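Local structure of hypothetical protein (Lactobacillus plantarum, 2IAY) at residues D11-T16 and N84-D89; S20-K25 and E107-T112; R45-T50 and E96-I101. The protein is of unknown function, belongs to the DUF1831 family, and may have a role in amino-acid metabolism. All coordinates share one frame; numbering follows the deposited sequence.

Contact 1: D11-T16 and N84-D89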
loop_
_atom_site.group_PDB
_atom_site.type_symbol
_atom_site.label_atom_id
_atom_site.label_comp_id
_atom_site.label_asym_id
_atom_site.label_seq_id
_atom_site.Cartn_x
_atom_site.Cartn_y
_atom_site.Cartn_z
ATOM N N ASP A 11 8.479 -5.755 1.793
ATOM C CA ASP A 11 9.344 -6.880 2.026
ATOM C C ASP A 11 9.671 -7.558 0.704
ATOM O O ASP A 11 8.789 -7.942 -0.086
ATOM C CB ASP A 11 8.658 -7.901 2.973
ATOM C CG ASP A 11 8.565 -7.449 4.387
ATOM O OD1 ASP A 11 9.168 -6.440 4.784
ATOM O OD2 ASP A 11 7.975 -8.198 5.190
ATOM N N GLY A 12 10.968 -7.718 0.449
ATOM C CA GLY A 12 11.398 -8.363 -0.752
ATOM C C GLY A 12 11.473 -7.533 -2.010
ATOM O O GLY A 12 11.963 -7.985 -3.031
ATOM N N ASP A 13 10.927 -6.346 -1.977
ATOM C CA ASP A 13 10.848 -5.565 -3.189
ATOM C C ASP A 13 12.206 -4.969 -3.556
ATOM O O ASP A 13 13.042 -4.719 -2.690
ATOM C CB ASP A 13 9.770 -4.480 -2.974
ATOM C CG ASP A 13 9.149 -3.954 -4.269
ATOM O OD1 ASP A 13 9.721 -4.123 -5.385
ATOM O OD2 ASP A 13 8.074 -3.271 -4.172
ATOM N N THR A 14 12.388 -4.686 -4.836
ATOM C CA THR A 14 13.547 -3.927 -5.303
ATOM C C THR A 14 13.251 -2.424 -5.440
ATOM O O THR A 14 14.150 -1.604 -5.537
ATOM C CB THR A 14 14.066 -4.481 -6.623
ATOM O OG1 THR A 14 13.093 -4.246 -7.635
ATOM C CG2 THR A 14 14.411 -5.981 -6.461
ATOM N N LYS A 15 11.983 -2.035 -5.398
ATOM C CA LYS A 15 11.575 -0.639 -5.510
ATOM C C LYS A 15 11.247 -0.092 -4.132
ATOM O O LYS A 15 10.738 -0.813 -3.312
ATOM C CB LYS A 15 10.260 -0.532 -6.343
ATOM C CG LYS A 15 10.463 -0.952 -7.740
ATOM C CD LYS A 15 9.273 -0.687 -8.587
ATOM C CE LYS A 15 9.546 -1.434 -9.881
ATOM N NZ LYS A 15 8.864 -0.972 -11.047
ATOM N N THR A 16 11.472 1.195 -3.948
ATOM C CA THR A 16 11.043 1.950 -2.777
ATOM C C THR A 16 9.972 2.945 -3.240
ATOM O O THR A 16 10.142 3.585 -4.291
ATOM C CB THR A 16 12.274 2.643 -2.125
ATOM O OG1 THR A 16 13.123 1.646 -1.557
ATOM C CG2 THR A 16 11.904 3.563 -1.016
ATOM N N ASN A 84 6.149 -11.641 2.088
ATOM C CA ASN A 84 7.112 -11.213 1.063
ATOM C C ASN A 84 6.639 -11.795 -0.244
ATOM O O ASN A 84 6.751 -12.994 -0.472
ATOM C CB ASN A 84 8.511 -11.753 1.425
ATOM C CG ASN A 84 9.616 -11.308 0.477
ATOM O OD1 ASN A 84 9.378 -11.111 -0.709
ATOM N ND2 ASN A 84 10.852 -11.235 0.986
ATOM N N ILE A 85 6.044 -10.947 -1.085
ATOM C CA ILE A 85 5.480 -11.443 -2.337
ATOM C C ILE A 85 6.500 -11.450 -3.474
ATOM O O ILE A 85 6.147 -11.857 -4.591
ATOM C CB ILE A 85 4.156 -10.657 -2.686
ATOM C CG1 ILE A 85 4.431 -9.280 -3.224
ATOM C CG2 ILE A 85 3.193 -10.575 -1.503
ATOM C CD1 ILE A 85 3.177 -8.621 -3.867
ATOM N N PHE A 86 7.713 -10.939 -3.255
ATOM C CA PHE A 86 8.724 -10.749 -4.346
ATOM C C PHE A 86 9.841 -11.769 -4.409
ATOM O O PHE A 86 10.372 -12.040 -5.496
ATOM C CB PHE A 86 9.391 -9.384 -4.217
ATOM C CG PHE A 86 8.443 -8.268 -4.360
ATOM C CD1 PHE A 86 8.053 -7.836 -5.609
ATOM C CD2 PHE A 86 7.854 -7.693 -3.261
ATOM C CE1 PHE A 86 7.207 -6.808 -5.717
ATOM C CE2 PHE A 86 6.980 -6.683 -3.398
ATOM C CZ PHE A 86 6.639 -6.237 -4.635
ATOM N N LYS A 87 10.228 -12.266 -3.238
ATOM C CA LYS A 87 11.339 -13.223 -3.105
ATOM C C LYS A 87 11.250 -14.359 -4.105
ATOM O O LYS A 87 10.224 -15.053 -4.156
ATOM C CB LYS A 87 11.330 -13.819 -1.701
ATOM N N ASN A 88 12.318 -14.511 -4.909
ATOM C CA ASN A 88 12.431 -15.532 -5.950
ATOM C C ASN A 88 11.308 -15.493 -6.980
ATOM O O ASN A 88 11.068 -16.460 -7.706
ATOM C CB ASN A 88 12.527 -16.901 -5.302
ATOM C CG ASN A 88 13.769 -17.063 -4.478
ATOM O OD1 ASN A 88 14.849 -16.575 -4.832
ATOM N ND2 ASN A 88 13.614 -17.719 -3.353
ATOM N N ASP A 89 10.638 -14.348 -7.066
ATOM C CA ASP A 89 9.542 -14.162 -8.023
ATOM C C ASP A 89 8.504 -15.263 -7.927
ATOM O O ASP A 89 7.949 -15.704 -8.924
ATOM C CB ASP A 89 10.089 -14.053 -9.442
ATOM C CG ASP A 89 9.223 -13.213 -10.344
ATOM O OD1 ASP A 89 8.431 -12.379 -9.829
ATOM O OD2 ASP A 89 9.384 -13.314 -11.570
HETATM O O HOH W 1 6.064 -8.181 -0.336
#

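Contact 2: S20-K25 and E107-T112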
loop_
_atom_site.group_PDB
_atom_site.type_symbol
_atom_site.label_atom_id
_atom_site.label_comp_id
_atom_site.label_asym_id
_atom_site.label_seq_id
_atom_site.Cartn_x
_atom_site.Cartn_y
_atom_site.Cartn_z
ATOM N N SER A 20 4.211 11.397 -1.874
ATOM C CA SER A 20 4.321 12.677 -2.520
ATOM C C SER A 20 4.267 13.789 -1.499
ATOM O O SER A 20 3.367 13.826 -0.672
ATOM C CB SER A 20 3.226 12.910 -3.534
ATOM O OG SER A 20 3.304 14.262 -3.937
ATOM N N PRO A 21 5.180 14.788 -1.604
ATOM C CA PRO A 21 5.141 15.931 -0.708
ATOM C C PRO A 21 3.946 16.859 -0.976
ATOM O O PRO A 21 3.735 17.789 -0.216
ATOM C CB PRO A 21 6.467 16.636 -0.973
ATOM C CG PRO A 21 6.804 16.294 -2.365
ATOM C CD PRO A 21 6.324 14.854 -2.524
ATOM N N THR A 22 3.210 16.587 -2.048
ATOM C CA THR A 22 2.043 17.371 -2.425
ATOM C C THR A 22 0.765 16.552 -2.383
ATOM O O THR A 22 -0.250 16.972 -2.940
ATOM C CB THR A 22 2.236 17.997 -3.825
ATOM O OG1 THR A 22 2.546 16.986 -4.795
ATOM C CG2 THR A 22 3.357 18.998 -3.782
ATOM N N VAL A 23 0.771 15.440 -1.653
ATOM C CA VAL A 23 -0.398 14.571 -1.548
ATOM C C VAL A 23 -1.602 15.341 -0.986
ATOM O O VAL A 23 -1.480 16.107 -0.042
ATOM C CB VAL A 23 -0.063 13.321 -0.740
ATOM C CG1 VAL A 23 0.180 13.623 0.753
ATOM C CG2 VAL A 23 -1.150 12.281 -0.877
ATOM N N LYS A 24 -2.767 15.060 -1.531
ATOM C CA LYS A 24 -3.984 15.792 -1.195
ATOM C C LYS A 24 -5.018 14.858 -0.593
ATOM O O LYS A 24 -5.308 13.781 -1.102
ATOM C CB LYS A 24 -4.567 16.471 -2.436
ATOM C CG LYS A 24 -3.625 17.565 -2.994
ATOM C CD LYS A 24 -3.940 17.949 -4.441
ATOM C CE LYS A 24 -2.694 18.298 -5.259
ATOM N NZ LYS A 24 -1.900 17.081 -5.506
ATOM N N LYS A 25 -5.678 15.364 0.462
ATOM C CA LYS A 25 -6.823 14.708 1.112
ATOM C C LYS A 25 -7.839 14.232 0.089
ATOM O O LYS A 25 -8.256 13.066 0.115
ATOM C CB LYS A 25 -7.493 15.734 2.079
ATOM C CG LYS A 25 -8.823 15.296 2.650
ATOM C CD LYS A 25 -9.570 16.422 3.361
ATOM C CE LYS A 25 -10.869 15.898 3.924
ATOM N NZ LYS A 25 -11.562 16.942 4.684
ATOM N N GLU A 107 0.139 7.723 -10.727
ATOM C CA GLU A 107 -0.499 8.629 -11.699
ATOM C C GLU A 107 -1.295 9.780 -11.096
ATOM O O GLU A 107 -1.512 10.798 -11.748
ATOM C CB GLU A 107 -1.395 7.804 -12.609
ATOM C CG GLU A 107 -0.560 6.901 -13.555
ATOM C CD GLU A 107 0.629 7.602 -14.237
ATOM O OE1 GLU A 107 0.418 8.647 -14.883
ATOM O OE2 GLU A 107 1.789 7.110 -14.105
ATOM N N ARG A 108 -1.661 9.642 -9.831
ATOM C CA ARG A 108 -2.492 10.632 -9.149
ATOM C C ARG A 108 -1.760 11.355 -8.013
ATOM O O ARG A 108 -2.371 11.931 -7.146
ATOM C CB ARG A 108 -3.809 10.005 -8.703
ATOM C CG ARG A 108 -4.570 9.314 -9.836
ATOM C CD ARG A 108 -5.287 10.283 -10.755
ATOM N NE ARG A 108 -6.442 10.845 -10.071
ATOM C CZ ARG A 108 -6.542 12.089 -9.598
ATOM N NH1 ARG A 108 -5.600 13.027 -9.804
ATOM N NH2 ARG A 108 -7.630 12.413 -8.937
ATOM N N ASP A 109 -0.421 11.360 -8.043
ATOM C CA ASP A 109 0.360 12.176 -7.101
ATOM C C ASP A 109 0.171 11.772 -5.652
ATOM O O ASP A 109 0.113 12.622 -4.772
ATOM C CB ASP A 109 0.125 13.693 -7.310
ATOM C CG ASP A 109 1.047 14.598 -6.490
ATOM O OD1 ASP A 109 2.241 14.299 -6.377
ATOM O OD2 ASP A 109 0.589 15.644 -5.961
ATOM N N ILE A 110 0.126 10.459 -5.411
ATOM C CA ILE A 110 0.127 9.925 -4.059
ATOM C C ILE A 110 1.488 9.353 -3.702
ATOM O O ILE A 110 2.017 9.659 -2.620
ATOM C CB ILE A 110 -1.024 8.909 -3.831
ATOM C CG1 ILE A 110 -2.405 9.624 -4.006
ATOM C CG2 ILE A 110 -0.885 8.220 -2.475
ATOM C CD1 ILE A 110 -3.584 8.692 -4.136
ATOM N N LEU A 111 2.036 8.530 -4.595
ATOM C CA LEU A 111 3.358 7.909 -4.419
ATOM C C LEU A 111 4.231 8.209 -5.626
ATOM O O LEU A 111 3.710 8.377 -6.735
ATOM C CB LEU A 111 3.245 6.383 -4.295
ATOM C CG LEU A 111 2.456 5.843 -3.104
ATOM C CD1 LEU A 111 2.405 4.303 -3.185
ATOM C CD2 LEU A 111 3.072 6.313 -1.770
ATOM N N THR A 112 5.532 8.177 -5.406
ATOM C CA THR A 112 6.524 8.089 -6.490
ATOM C C THR A 112 7.460 6.924 -6.204
ATOM O O THR A 112 7.449 6.359 -5.123
ATOM C CB THR A 112 7.310 9.369 -6.655
ATOM O OG1 THR A 112 8.059 9.611 -5.461
ATOM C CG2 THR A 112 6.408 10.526 -7.003
HETATM O O HOH W 2 -2.378 14.005 -4.307
#

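Contact 3: R45-T50 and E96-I101. With GOL (glycerol), chain C.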
loop_
_atom_site.group_PDB
_atom_site.type_symbol
_atom_site.label_atom_id
_atom_site.label_comp_id
_atom_site.label_asym_id
_atom_site.label_seq_id
_atom_site.Cartn_x
_atom_site.Cartn_y
_atom_site.Cartn_z
ATOM N N ARG A 45 -6.397 -3.694 0.042
ATOM C CA ARG A 45 -6.856 -4.538 -1.065
ATOM C C ARG A 45 -6.364 -5.957 -0.939
ATOM O O ARG A 45 -5.217 -6.181 -0.609
ATOM C CB ARG A 45 -6.395 -4.012 -2.425
ATOM C CG ARG A 45 -7.065 -2.715 -2.879
ATOM C CD ARG A 45 -8.529 -2.920 -3.247
ATOM N NE ARG A 45 -9.131 -1.689 -3.720
ATOM C CZ ARG A 45 -9.711 -0.756 -2.971
ATOM N NH1 ARG A 45 -9.757 -0.845 -1.652
ATOM N NH2 ARG A 45 -10.256 0.312 -3.560
ATOM N N SER A 46 -7.252 -6.896 -1.225
ATOM C CA SER A 46 -6.887 -8.288 -1.417
ATOM C C SER A 46 -6.053 -8.471 -2.667
ATOM O O SER A 46 -6.216 -7.770 -3.644
ATOM C CB SER A 46 -8.129 -9.113 -1.539
ATOM O OG SER A 46 -8.749 -9.122 -0.295
ATOM N N LEU A 47 -5.134 -9.407 -2.606
ATOM C CA LEU A 47 -4.331 -9.832 -3.727
ATOM C C LEU A 47 -4.481 -11.338 -3.938
ATOM O O LEU A 47 -4.322 -12.155 -3.012
ATOM C CB LEU A 47 -2.855 -9.522 -3.509
ATOM C CG LEU A 47 -2.499 -8.072 -3.190
ATOM C CD1 LEU A 47 -1.010 -7.962 -2.863
ATOM C CD2 LEU A 47 -2.902 -7.106 -4.326
ATOM N N ASP A 48 -4.745 -11.700 -5.202
ATOM C CA ASP A 48 -4.713 -13.092 -5.669
ATOM C C ASP A 48 -5.506 -14.071 -4.797
ATOM O O ASP A 48 -4.967 -15.055 -4.320
ATOM C CB ASP A 48 -3.245 -13.554 -5.829
ATOM C CG ASP A 48 -3.093 -14.841 -6.625
ATOM O OD1 ASP A 48 -4.051 -15.224 -7.326
ATOM O OD2 ASP A 48 -2.016 -15.458 -6.512
ATOM N N PRO A 49 -6.804 -13.838 -4.636
ATOM C CA PRO A 49 -7.621 -14.808 -3.887
ATOM C C PRO A 49 -7.918 -16.065 -4.674
ATOM O O PRO A 49 -7.967 -16.041 -5.933
ATOM C CB PRO A 49 -8.904 -14.028 -3.611
ATOM C CG PRO A 49 -9.020 -13.126 -4.799
ATOM C CD PRO A 49 -7.597 -12.676 -5.063
ATOM N N THR A 50 -8.157 -17.169 -3.964
ATOM C CA THR A 50 -8.611 -18.368 -4.582
ATOM C C THR A 50 -10.143 -18.500 -4.584
ATOM O O THR A 50 -10.658 -19.268 -5.363
ATOM C CB THR A 50 -7.983 -19.611 -3.925
ATOM O OG1 THR A 50 -8.154 -19.500 -2.507
ATOM C CG2 THR A 50 -6.482 -19.723 -4.284
ATOM N N GLU A 96 1.786 -8.489 -9.981
ATOM C CA GLU A 96 1.146 -7.699 -11.034
ATOM C C GLU A 96 -0.044 -6.904 -10.517
ATOM O O GLU A 96 -0.236 -5.727 -10.900
ATOM C CB GLU A 96 0.717 -8.578 -12.197
ATOM C CG GLU A 96 1.911 -9.047 -13.046
ATOM C CD GLU A 96 2.788 -7.850 -13.473
ATOM O OE1 GLU A 96 2.326 -6.925 -14.188
ATOM O OE2 GLU A 96 3.954 -7.770 -13.002
ATOM N N GLN A 97 -0.858 -7.516 -9.657
ATOM C CA GLN A 97 -2.020 -6.827 -9.112
ATOM C C GLN A 97 -1.578 -5.672 -8.219
ATOM O O GLN A 97 -2.135 -4.582 -8.266
ATOM C CB GLN A 97 -2.915 -7.836 -8.372
ATOM C CG GLN A 97 -4.217 -7.241 -7.895
ATOM C CD GLN A 97 -5.101 -8.236 -7.212
ATOM O OE1 GLN A 97 -4.742 -9.408 -7.084
ATOM N NE2 GLN A 97 -6.214 -7.752 -6.695
ATOM N N LEU A 98 -0.607 -5.926 -7.359
ATOM C CA LEU A 98 -0.054 -4.858 -6.513
ATOM C C LEU A 98 0.460 -3.694 -7.333
ATOM O O LEU A 98 0.185 -2.533 -7.068
ATOM C CB LEU A 98 1.034 -5.452 -5.617
ATOM C CG LEU A 98 1.764 -4.434 -4.728
ATOM C CD1 LEU A 98 1.985 -4.990 -3.264
ATOM C CD2 LEU A 98 3.029 -3.929 -5.320
ATOM N N ARG A 99 1.232 -4.015 -8.359
ATOM C CA ARG A 99 1.756 -2.947 -9.215
ATOM C C ARG A 99 0.673 -2.156 -9.929
ATOM O O ARG A 99 0.778 -0.946 -10.104
ATOM C CB ARG A 99 2.750 -3.511 -10.216
ATOM C CG ARG A 99 4.089 -3.971 -9.637
ATOM C CD ARG A 99 4.879 -2.854 -8.969
ATOM N NE ARG A 99 6.265 -3.326 -8.783
ATOM C CZ ARG A 99 6.931 -3.463 -7.648
ATOM N NH1 ARG A 99 6.461 -2.967 -6.528
ATOM N NH2 ARG A 99 8.082 -4.122 -7.644
ATOM N N TYR A 100 -0.389 -2.838 -10.350
ATOM C CA TYR A 100 -1.525 -2.191 -10.974
ATOM C C TYR A 100 -2.182 -1.188 -10.022
ATOM O O TYR A 100 -2.493 -0.078 -10.407
ATOM C CB TYR A 100 -2.524 -3.295 -11.434
ATOM C CG TYR A 100 -3.697 -2.758 -12.216
ATOM C CD1 TYR A 100 -4.821 -2.271 -11.592
ATOM C CD2 TYR A 100 -3.627 -2.674 -13.598
ATOM C CE1 TYR A 100 -5.886 -1.732 -12.359
ATOM C CE2 TYR A 100 -4.660 -2.185 -14.356
ATOM C CZ TYR A 100 -5.764 -1.712 -13.737
ATOM O OH TYR A 100 -6.769 -1.212 -14.508
ATOM N N ILE A 101 -2.412 -1.613 -8.785
ATOM C CA ILE A 101 -3.000 -0.768 -7.785
ATOM C C ILE A 101 -2.126 0.459 -7.549
ATOM O O ILE A 101 -2.596 1.611 -7.520
ATOM C CB ILE A 101 -3.246 -1.563 -6.460
ATOM C CG1 ILE A 101 -4.318 -2.635 -6.661
ATOM C CG2 ILE A 101 -3.627 -0.607 -5.322
ATOM C CD1 ILE A 101 -4.291 -3.743 -5.605
HETATM C C1 GOL C . -11.052 -5.175 2.053
HETATM C C2 GOL C . -10.125 -5.705 0.957
HETATM O O2 GOL C . -9.823 -7.044 1.243
HETATM C C3 GOL C . -10.754 -5.512 -0.418
HETATM O O3 GOL C . -10.016 -6.057 -1.504
#

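Contact 1: D11-T16 and N84-D89
The backbones of Asp11 and Asn84 come within 5.0 Å of each other at their CA atoms, and those of Gly12 and Phe86 come almost as near, with no direct hydrogen bond between the two loops. One water joins them instead, donating to Asp11 O and accepting from Ile85 N. Phe86 has the largest share of the packing. Its CG lies anti to the carbonyl carbon (chi1 -62°), and the ring beyond reaches Asp13, whose carboxylate stacks on one face with the two planes 18° apart. Asp13 CG lies 3.4 Å from Phe86 CZ, over the rim of the ring, while Asp13 CB makes a CH-pi contact over the same face, 3.9 Å from the centroid. Ile85 CG1 packs on the opposite face, and Asp11 O meets the edge at Phe86 CD2, 3.3 Å away. Each loop is shaped by an Asx turn. Asp13 OD1 accepts from Lys15 N at 3.1 Å, and Asn84 OD1 takes both Phe86 N, in its carbonyl plane, and Lys87 N, above it. A short acid or amide suits these places because its oxygen reaches the backbone N-H groups just ahead. Gly12 is fitted to its site: a CB there would clash with Asn84 OD1 and jam against the preceding carbonyl. Arg82 of the Asn84 loop pairs with Asp11 OD2, and Arg99 of helix 92-107 bridges to Asp13 OD1 while packing against Phe86.

Contact 2: S20-K25 and E107-T112
Asp109 reaches across to Ser20, Thr22 and Lys24 with a carboxylate that all three grip. From its CB the chain runs to CG anti to the backbone N (chi1 -172°), and the oxygens then part. OD1 accepts from Ser20 OG at 2.7 Å, the hydroxyl standing above the carboxylate plane. OD2 accepts from Thr22 OG1 at 2.6 Å on its syn lone pair and also forms a salt bridge with Lys24 NZ at 2.9 Å. Short hydroxyl residues suit a tight type I turn, and Ser20 OG doubles as acceptor for Thr22 N in an ST turn. The lysine is long enough to bend back, its NZ also bonding Thr22 O. An alanine in place of Asp109 would probably leave the Lys24 ammonium without its counter-charge and the Ser20 and Thr22 hydroxyls without their carboxylate acceptors. A water joins Asp109 O to Lys24 N, and Ser20 N makes a nearly straight bond to Ile110 O. Beside the polar cluster, Val23 CG2 packs 4.3 Å from Ile110 CG1. Both side chains rest on Leu28 of helix 25-30, Ile110 also touches Phe105 of helix 92-107, and Thr112 pairs with Thr18 of strand 17-19.

Contact 3: R45-T50 and E96-I101
Leu47 and Gln97 meet where a helix packs on a beta sheet: strand 45-47 is part of the antiparallel four-stranded sheet, and helix 96-101 runs roughly antiparallel to it, at 151°, with the axes 9.1 Å apart at closest. Leu47 CD2 lies against the aliphatic part of Gln97, 3.8 Å from its CG, and touches Ile101 CD1 at 3.9 Å. The other methyl, CD1, meets Leu98 CD1 at 4.2 Å, the branched leucine thus spanning three residues on two turns of the helix. Ile101 CD1 also touches Arg45 CB, so the arginine gives its aliphatic base to the apolar layer at the exposed margin. Glutamine suits the border between this layer and solvent, because its methylenes pack while its amide bonds. Gln97 CG is anti to the backbone N (chi1 -174°) and the chain is extended beyond it, which carries OE1 to the backbone of Asp48. There it accepts from Asp48 N at 3.0 Å, the donor tilted 22° from the carbonyl plane.

Further out, the neighbouring strand 57-63 holds these residues: Arg45 and Leu47 share backbone bonds with Leu59 and Phe57, and the side chains of Leu98 and Ile101 both rest on Leu59. Ser46, next along the strand from Arg45, turns its CB away from the helix and binds a glycerol, probably from the crystallisation liquor, which Lys58 also holds. Ser46 N donates to glycerol O3 at 2.9 Å in an almost straight bond, and Ser46 OG lies 2.8 Å from glycerol O2.

Overall arrangement
All three contacts are partly buried, and all border helix 92-107 or its end. Contact 3 lies nearest the centre of the chain, about 11 Å away, and joins the helix to the four-stranded sheet mainly through apolar side chains, with one amide at its margin. Contacts 1 and 2 lie farther out and depend more on polar groups: loop turns, a water and a stacked ring in contact 1, a buried serine and a charged cluster in contact 2. Arg99 ties contacts 1 and 3 together. Contact 2 touches neither, but strand 17-19 lies between its first segment and that of contact 1.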